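Local coordinates for cortical-lytic enzyme (Bacillus cereus, PDB 4S3J), which acts as an N-acetylglucosaminidase that breaks down spore cortex peptidoglycan during germination, very probably cleaving only partially degraded material and recognising muramic acid delta-lactam, at residues A109-S114 with E120-A125; E304-A309 with I318-N323. All coordinates share one frame; numbering follows the deposited sequence.

Both contacts join a strand of the TIM barrel of this glycosyl hydrolase family 18 enzyme to a helix on its outside. Their centres lie about 25 Å apart and they share no residue. Contact 1 pairs the end of strand 104-111 and the loop after it with the helix that follows. Contact 2 pairs helix 299-312 with the start of the strand that comes next in the chain. Contact 1 is partly buried and turns on one leucine. Contact 2 is wholly buried and larger, with 192 Å² against 123 Å². Each is apolar, without a hydrogen bond across it, but contact 2 adds a methionine sulfur to the aliphatic groups.

Contact 1: residues A109-S114 with E120-A125; sequences AYLQPS and ESLVNA
Pro113 and Leu122 mark the closest backbone approach, with their CA atoms 7.5 Å apart. Strand 104-111 ends at Leu111, and the chain runs on as a loop through Pro113. It enters helix 120-129 seven residues after Pro113. This is the strand-to-helix half of a beta-alpha-beta unit of the TIM barrel, whose next strand is 135-143.

Leu122 carries the helix side of the contact, and its CD2 lies between the proline and Leu111. CD2 is 3.7 Å from Pro113 CA and 3.9 Å from Pro113 CB. The leucine side chain crosses the proline at about a right angle. Leu111 sends CD1 to the fork of Leu122, 3.6 Å from Leu122 CG and within 4.1 Å of both Leu122 methyls, CD1 and CD2. Leu111 CG lies anti to the backbone N (chi1 171°), which carries its branched end toward the helix.

Leu111 also touches Tyr138 and Ile158, while Pro113 rests on Tyr138 and Ile118. The leucine of the strand is buried, whereas Leu122 and Pro113 are partly exposed. With no hydrogen bond between the segments, the attachment depends on the fit of aliphatic groups at the edge of the barrel's apolar layer.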
ATOM      1  N   ALA A 109      -3.697   3.264  -6.050  1.00 14.77           N
ATOM      2  CA  ALA A 109      -3.228   4.268  -5.090  1.00 13.86           C
ATOM      3  C   ALA A 109      -4.306   5.309  -4.826  1.00 14.88           C
ATOM      4  O   ALA A 109      -4.982   5.760  -5.749  1.00 16.56           O
ATOM      5  CB  ALA A 109      -1.972   4.946  -5.573  1.00 16.53           C
ATOM      6  N   TYR A 110      -4.432   5.707  -3.563  1.00 14.05           N
ATOM      7  CA  TYR A 110      -5.382   6.714  -3.136  1.00 14.75           C
ATOM      8  C   TYR A 110      -4.748   8.089  -3.085  1.00 16.26           C
ATOM      9  O   TYR A 110      -3.589   8.220  -2.700  1.00 15.81           O
ATOM     10  CB  TYR A 110      -5.947   6.364  -1.748  1.00 14.26           C
ATOM     11  CG  TYR A 110      -7.018   5.290  -1.796  1.00 13.98           C
ATOM     12  CD1 TYR A 110      -6.695   3.949  -1.925  1.00 17.02           C
ATOM     13  CD2 TYR A 110      -8.369   5.638  -1.738  1.00 15.88           C
ATOM     14  CE1 TYR A 110      -7.686   2.969  -1.984  1.00 20.70           C
ATOM     15  CE2 TYR A 110      -9.363   4.657  -1.801  1.00 20.54           C
ATOM     16  CZ  TYR A 110      -9.009   3.321  -1.923  1.00 23.65           C
ATOM     17  OH  TYR A 110      -9.963   2.311  -2.007  1.00 22.67           O
ATOM     18  N   LEU A 111      -5.529   9.105  -3.451  1.00 15.45           N
ATOM     19  CA  LEU A 111      -5.144  10.513  -3.384  1.00 15.37           C
ATOM     20  C   LEU A 111      -6.119  11.213  -2.472  1.00 16.92           C
ATOM     21  O   LEU A 111      -7.325  11.136  -2.713  1.00 16.87           O
ATOM     22  CB  LEU A 111      -5.179  11.157  -4.778  1.00 18.91           C
ATOM     23  CG  LEU A 111      -5.006  12.668  -4.896  1.00 21.95           C
ATOM     24  CD1 LEU A 111      -3.581  13.063  -4.516  1.00 20.04           C
ATOM     25  CD2 LEU A 111      -5.346  13.184  -6.295  1.00 22.02           C
ATOM     26  N   GLN A 112      -5.623  11.891  -1.444  1.00 14.15           N
ATOM     27  CA  GLN A 112      -6.477  12.586  -0.492  1.00 13.61           C
ATOM     28  C   GLN A 112      -5.903  13.951  -0.184  1.00 16.22           C
ATOM     29  O   GLN A 112      -5.138  14.085   0.765  1.00 24.21           O
ATOM     30  CB  GLN A 112      -6.615  11.784   0.803  1.00 20.45           C
ATOM     31  CG  GLN A 112      -7.532  12.463   1.817  1.00 21.22           C
ATOM     32  CD  GLN A 112      -7.356  11.950   3.234  1.00 28.92           C
ATOM     33  OE1 GLN A 112      -6.235  11.764   3.715  1.00 23.04           O
ATOM     34  NE2 GLN A 112      -8.474  11.702   3.906  1.00 32.69           N
ATOM     35  N   PRO A 113      -6.281  14.972  -0.957  1.00 22.41           N
ATOM     36  CA  PRO A 113      -5.739  16.310  -0.683  1.00 25.49           C
ATOM     37  C   PRO A 113      -6.333  16.944   0.571  1.00 31.75           C
ATOM     38  O   PRO A 113      -7.414  16.539   1.010  1.00 23.32           O
ATOM     39  CB  PRO A 113      -6.116  17.110  -1.941  1.00 27.97           C
ATOM     40  CG  PRO A 113      -6.469  16.091  -2.964  1.00 25.88           C
ATOM     41  CD  PRO A 113      -7.066  14.957  -2.198  1.00 24.86           C
ATOM     42  N   SER A 114      -5.621  17.916   1.127  1.00 28.79           N
ATOM     43  CA  SER A 114      -6.043  18.598   2.345  1.00 41.22           C
ATOM     44  C   SER A 114      -6.280  20.086   2.104  1.00 42.29           C
ATOM     45  O   SER A 114      -6.547  20.828   3.045  1.00 38.60           O
ATOM     46  CB  SER A 114      -4.995  18.423   3.445  1.00 39.27           C
ATOM     47  OG  SER A 114      -3.748  18.951   3.041  1.00 40.26           O
ATOM     48  N   GLU A 120       0.315  21.747  -5.674  1.00 20.03           N
ATOM     49  CA  GLU A 120       1.084  21.399  -6.858  1.00 20.82           C
ATOM     50  C   GLU A 120       1.961  20.165  -6.619  1.00 20.54           C
ATOM     51  O   GLU A 120       2.052  19.291  -7.470  1.00 18.62           O
ATOM     52  CB  GLU A 120       1.954  22.593  -7.253  1.00 19.57           C
ATOM     53  CG  GLU A 120       2.754  22.437  -8.536  1.00 28.39           C
ATOM     54  CD  GLU A 120       3.697  23.617  -8.771  1.00 28.82           C
ATOM     55  OE1 GLU A 120       3.682  24.566  -7.965  1.00 29.02           O
ATOM     56  OE2 GLU A 120       4.459  23.601  -9.758  1.00 25.89           O
ATOM     57  N   SER A 121       2.558  20.067  -5.432  1.00 23.06           N
ATOM     58  CA  SER A 121       3.439  18.943  -5.121  1.00 21.23           C
ATOM     59  C   SER A 121       2.667  17.625  -5.162  1.00 15.52           C
ATOM     60  O   SER A 121       3.182  16.592  -5.576  1.00 18.96           O
ATOM     61  CB  SER A 121       4.099  19.165  -3.748  1.00 21.19           C
ATOM     62  OG  SER A 121       3.107  19.355  -2.759  1.00 23.97           O
ATOM     63  N   LEU A 122       1.399  17.678  -4.772  1.00 17.01           N
ATOM     64  CA  LEU A 122       0.559  16.498  -4.742  1.00 19.30           C
ATOM     65  C   LEU A 122       0.099  16.085  -6.144  1.00 17.83           C
ATOM     66  O   LEU A 122       0.050  14.887  -6.485  1.00 18.83           O
ATOM     67  CB  LEU A 122      -0.624  16.773  -3.837  1.00 23.67           C
ATOM     68  CG  LEU A 122      -1.350  15.601  -3.201  1.00 28.19           C
ATOM     69  CD1 LEU A 122      -0.392  14.640  -2.497  1.00 20.68           C
ATOM     70  CD2 LEU A 122      -2.395  16.134  -2.215  1.00 22.79           C
ATOM     71  N   VAL A 123      -0.216  17.067  -6.978  1.00 19.40           N
ATOM     72  CA  VAL A 123      -0.525  16.769  -8.370  1.00 21.44           C
ATOM     73  C   VAL A 123       0.716  16.190  -9.065  1.00 20.17           C
ATOM     74  O   VAL A 123       0.625  15.235  -9.840  1.00 20.74           O
ATOM     75  CB  VAL A 123      -1.045  18.014  -9.106  1.00 25.29           C
ATOM     76  CG1 VAL A 123      -1.327  17.690 -10.560  1.00 28.28           C
ATOM     77  CG2 VAL A 123      -2.311  18.520  -8.433  1.00 23.73           C
ATOM     78  N   ASN A 124       1.899  16.718  -8.756  1.00 19.06           N
ATOM     79  CA  ASN A 124       3.110  16.167  -9.359  1.00 16.90           C
ATOM     80  C   ASN A 124       3.382  14.725  -8.910  1.00 13.82           C
ATOM     81  O   ASN A 124       3.786  13.887  -9.705  1.00 19.77           O
ATOM     82  CB  ASN A 124       4.325  17.037  -9.028  1.00 20.67           C
ATOM     83  CG  ASN A 124       4.386  18.301  -9.862  1.00 30.65           C
ATOM     84  OD1 ASN A 124       3.804  18.375 -10.940  1.00 40.17           O
ATOM     85  ND2 ASN A 124       5.134  19.288  -9.382  1.00 29.64           N
ATOM     86  N   ALA A 125       3.150  14.441  -7.632  1.00 15.40           N
ATOM     87  CA  ALA A 125       3.321  13.082  -7.132  1.00 16.32           C
ATOM     88  C   ALA A 125       2.346  12.137  -7.833  1.00 17.84           C
ATOM     89  O   ALA A 125       2.707  11.020  -8.183  1.00 17.44           O
ATOM     90  CB  ALA A 125       3.116  13.028  -5.646  1.00 16.44           C
TER

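Contact 2: residues E304-A309 with I318-N323; sequences EVLQYA and IMMGQN
Leu306 CG stands anti to the carbonyl carbon; this chi1 (-64°) brings the fork toward the strand, and chi2 then turns CD1 to Met320 and CD2 to Ile318. Met320 leaves the strand with its first two torsions both extended. They place SD beside Leu306 CD1, and the bend at chi3 only swings CE. The setting is the helix-to-strand half of a beta-alpha-beta unit in the TIM barrel. It comprises strand 278-281, helix 299-312 and strand 318-330.

The two segments run nearly antiparallel, at 163°, with their axes 10.2 Å apart at closest approach. Leu306 divides its methyls between two strand residues. CD1 approaches Met320 SD at 4.1 Å, and the two side chains cross at about a right angle. CD2 meets Ile318 CG2 at 3.9 Å. Almost one turn on, Ala309 faces the strand directly. Its small side chain brings the helix backbone close to Ile318.

Leu306 packs on Leu396 and Met320 on Met397, both from helix 387-400. Ala309 and Ile318 each touch Ile281 of strand 278-281. All four residues that meet across the contact are buried, and none offers a polar side-chain group.

Polar side chains appear further along the strand. Gln322 donates from NE2 to Asn323 O at 3.1 Å. Its OE1 accepts a hydrogen bond from Lys393.

At the other end of the contact, Ile318 reaches out with its longer branch, and CD1 lies 3.6 Å from Ala309 CB.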
ATOM      1  N   GLU A 304      -2.556 -13.296   8.440  1.00 18.24           N
ATOM      2  CA  GLU A 304      -3.770 -13.861   9.066  1.00 19.44           C
ATOM      3  C   GLU A 304      -5.036 -13.315   8.423  1.00 24.65           C
ATOM      4  O   GLU A 304      -6.012 -14.052   8.194  1.00 23.39           O
ATOM      5  CB  GLU A 304      -3.794 -13.576  10.560  1.00 27.92           C
ATOM      6  CG  GLU A 304      -2.743 -14.322  11.371  1.00 43.72           C
ATOM      7  CD  GLU A 304      -2.888 -14.083  12.868  1.00 70.51           C
ATOM      8  OE1 GLU A 304      -4.024 -13.849  13.332  1.00 73.88           O
ATOM      9  OE2 GLU A 304      -1.864 -14.122  13.579  1.00 86.80           O
ATOM     10  N   VAL A 305      -5.037 -12.013   8.159  1.00 20.51           N
ATOM     11  CA  VAL A 305      -6.181 -11.374   7.513  1.00 20.02           C
ATOM     12  C   VAL A 305      -6.352 -11.881   6.081  1.00 20.04           C
ATOM     13  O   VAL A 305      -7.469 -12.177   5.661  1.00 20.99           O
ATOM     14  CB  VAL A 305      -6.060  -9.813   7.507  1.00 18.62           C
ATOM     15  CG1 VAL A 305      -7.169  -9.192   6.660  1.00 18.82           C
ATOM     16  CG2 VAL A 305      -6.127  -9.259   8.913  1.00 22.10           C
ATOM     17  N   LEU A 306      -5.266 -11.982   5.321  1.00 21.96           N
ATOM     18  CA  LEU A 306      -5.378 -12.502   3.963  1.00 20.76           C
ATOM     19  C   LEU A 306      -5.888 -13.946   3.955  1.00 21.61           C
ATOM     20  O   LEU A 306      -6.690 -14.307   3.087  1.00 22.16           O
ATOM     21  CB  LEU A 306      -4.047 -12.429   3.221  1.00 19.95           C
ATOM     22  CG  LEU A 306      -3.546 -11.001   3.009  1.00 17.64           C
ATOM     23  CD1 LEU A 306      -2.196 -11.058   2.290  1.00 21.03           C
ATOM     24  CD2 LEU A 306      -4.520 -10.131   2.234  1.00 20.42           C
ATOM     25  N   GLN A 307      -5.425 -14.761   4.901  1.00 20.68           N
ATOM     26  CA  GLN A 307      -5.880 -16.149   4.981  1.00 22.44           C
ATOM     27  C   GLN A 307      -7.364 -16.213   5.326  1.00 25.23           C
ATOM     28  O   GLN A 307      -8.099 -17.025   4.761  1.00 25.87           O
ATOM     29  CB  GLN A 307      -5.076 -16.929   6.013  1.00 23.32           C
ATOM     30  CG  GLN A 307      -3.630 -17.156   5.631  1.00 24.94           C
ATOM     31  CD  GLN A 307      -2.858 -17.824   6.736  1.00 28.68           C
ATOM     32  OE1 GLN A 307      -2.943 -17.428   7.894  1.00 33.25           O
ATOM     33  NE2 GLN A 307      -2.127 -18.863   6.394  1.00 32.04           N
ATOM     34  N   TYR A 308      -7.807 -15.360   6.248  1.00 22.44           N
ATOM     35  CA  TYR A 308      -9.222 -15.337   6.584  1.00 24.47           C
ATOM     36  C   TYR A 308     -10.011 -14.881   5.363  1.00 26.59           C
ATOM     37  O   TYR A 308     -11.016 -15.491   5.019  1.00 24.22           O
ATOM     38  CB  TYR A 308      -9.524 -14.430   7.768  1.00 23.32           C
ATOM     39  CG  TYR A 308     -11.018 -14.239   7.909  1.00 29.75           C
ATOM     40  CD1 TYR A 308     -11.826 -15.271   8.347  1.00 28.97           C
ATOM     41  CD2 TYR A 308     -11.614 -13.059   7.536  1.00 23.00           C
ATOM     42  CE1 TYR A 308     -13.199 -15.110   8.449  1.00 29.99           C
ATOM     43  CE2 TYR A 308     -12.990 -12.877   7.630  1.00 26.57           C
ATOM     44  CZ  TYR A 308     -13.773 -13.916   8.082  1.00 25.58           C
ATOM     45  OH  TYR A 308     -15.141 -13.744   8.173  1.00 35.03           O
ATOM     46  N   ALA A 309      -9.538 -13.836   4.686  1.00 23.21           N
ATOM     47  CA  ALA A 309     -10.245 -13.328   3.510  1.00 19.32           C
ATOM     48  C   ALA A 309     -10.417 -14.409   2.427  1.00 25.81           C
ATOM     49  O   ALA A 309     -11.490 -14.546   1.848  1.00 23.78           O
ATOM     50  CB  ALA A 309      -9.527 -12.125   2.944  1.00 21.92           C
ATOM     51  N   ILE A 318      -9.036 -10.102  -3.944  1.00 23.01           N
ATOM     52  CA  ILE A 318      -8.455  -9.444  -2.772  1.00 20.21           C
ATOM     53  C   ILE A 318      -7.324  -8.473  -3.135  1.00 17.08           C
ATOM     54  O   ILE A 318      -6.314  -8.873  -3.740  1.00 19.33           O
ATOM     55  CB  ILE A 318      -7.927 -10.481  -1.754  1.00 22.26           C
ATOM     56  CG1 ILE A 318      -9.072 -11.360  -1.259  1.00 23.70           C
ATOM     57  CG2 ILE A 318      -7.247  -9.767  -0.569  1.00 20.97           C
ATOM     58  CD1 ILE A 318      -8.642 -12.605  -0.498  1.00 24.76           C
ATOM     59  N   MET A 319      -7.513  -7.208  -2.757  1.00 17.00           N
ATOM     60  CA  MET A 319      -6.464  -6.197  -2.830  1.00 18.85           C
ATOM     61  C   MET A 319      -5.985  -5.917  -1.420  1.00 18.96           C
ATOM     62  O   MET A 319      -6.760  -5.479  -0.572  1.00 19.55           O
ATOM     63  CB  MET A 319      -6.953  -4.906  -3.492  1.00 18.64           C
ATOM     64  CG  MET A 319      -7.608  -5.079  -4.860  1.00 18.35           C
ATOM     65  SD  MET A 319      -6.419  -5.602  -6.126  1.00 25.40           S
ATOM     66  CE  MET A 319      -7.490  -6.565  -7.208  1.00 42.40           C
ATOM     67  N   MET A 320      -4.711  -6.198  -1.173  1.00 16.44           N
ATOM     68  CA  MET A 320      -4.089  -5.971   0.130  1.00 17.56           C
ATOM     69  C   MET A 320      -3.783  -4.495   0.344  1.00 16.82           C
ATOM     70  O   MET A 320      -3.009  -3.897  -0.411  1.00 15.74           O
ATOM     71  CB  MET A 320      -2.792  -6.791   0.240  1.00 17.31           C
ATOM     72  CG  MET A 320      -2.050  -6.633   1.575  1.00 14.75           C
ATOM     73  SD  MET A 320      -0.427  -7.433   1.534  1.00 18.66           S
ATOM     74  CE  MET A 320       0.483  -6.283   0.514  1.00 17.53           C
ATOM     75  N   GLY A 321      -4.374  -3.906   1.377  1.00 17.19           N
ATOM     76  CA  GLY A 321      -4.059  -2.532   1.739  1.00 13.60           C
ATOM     77  C   GLY A 321      -2.635  -2.409   2.237  1.00 17.52           C
ATOM     78  O   GLY A 321      -2.153  -3.266   2.974  1.00 15.73           O
ATOM     79  N   GLN A 322      -1.941  -1.363   1.783  1.00 15.44           N
ATOM     80  CA  GLN A 322      -0.568  -1.113   2.198  1.00 17.33           C
ATOM     81  C   GLN A 322      -0.338   0.360   2.486  1.00 14.59           C
ATOM     82  O   GLN A 322      -0.508   1.196   1.611  1.00 13.87           O
ATOM     83  CB  GLN A 322       0.398  -1.580   1.116  1.00 13.33           C
ATOM     84  CG  GLN A 322       1.862  -1.365   1.470  1.00 13.37           C
ATOM     85  CD  GLN A 322       2.292  -2.174   2.692  1.00 16.77           C
ATOM     86  OE1 GLN A 322       2.030  -3.377   2.781  1.00 16.29           O
ATOM     87  NE2 GLN A 322       2.947  -1.508   3.642  1.00 16.53           N
ATOM     88  N   ASN A 323       0.104   0.656   3.702  1.00 12.55           N
ATOM     89  CA  ASN A 323       0.490   2.004   4.086  1.00 12.65           C
ATOM     90  C   ASN A 323       1.819   2.383   3.454  1.00 13.97           C
ATOM     91  O   ASN A 323       2.732   1.543   3.371  1.00 14.10           O
ATOM     92  CB  ASN A 323       0.606   2.103   5.612  1.00 14.72           C
ATOM     93  CG  ASN A 323       1.554   1.067   6.179  1.00 15.34           C
ATOM     94  OD1 ASN A 323       1.274  -0.146   6.120  1.00 15.02           O
ATOM     95  ND2 ASN A 323       2.708   1.515   6.677  1.00 13.49           N
TER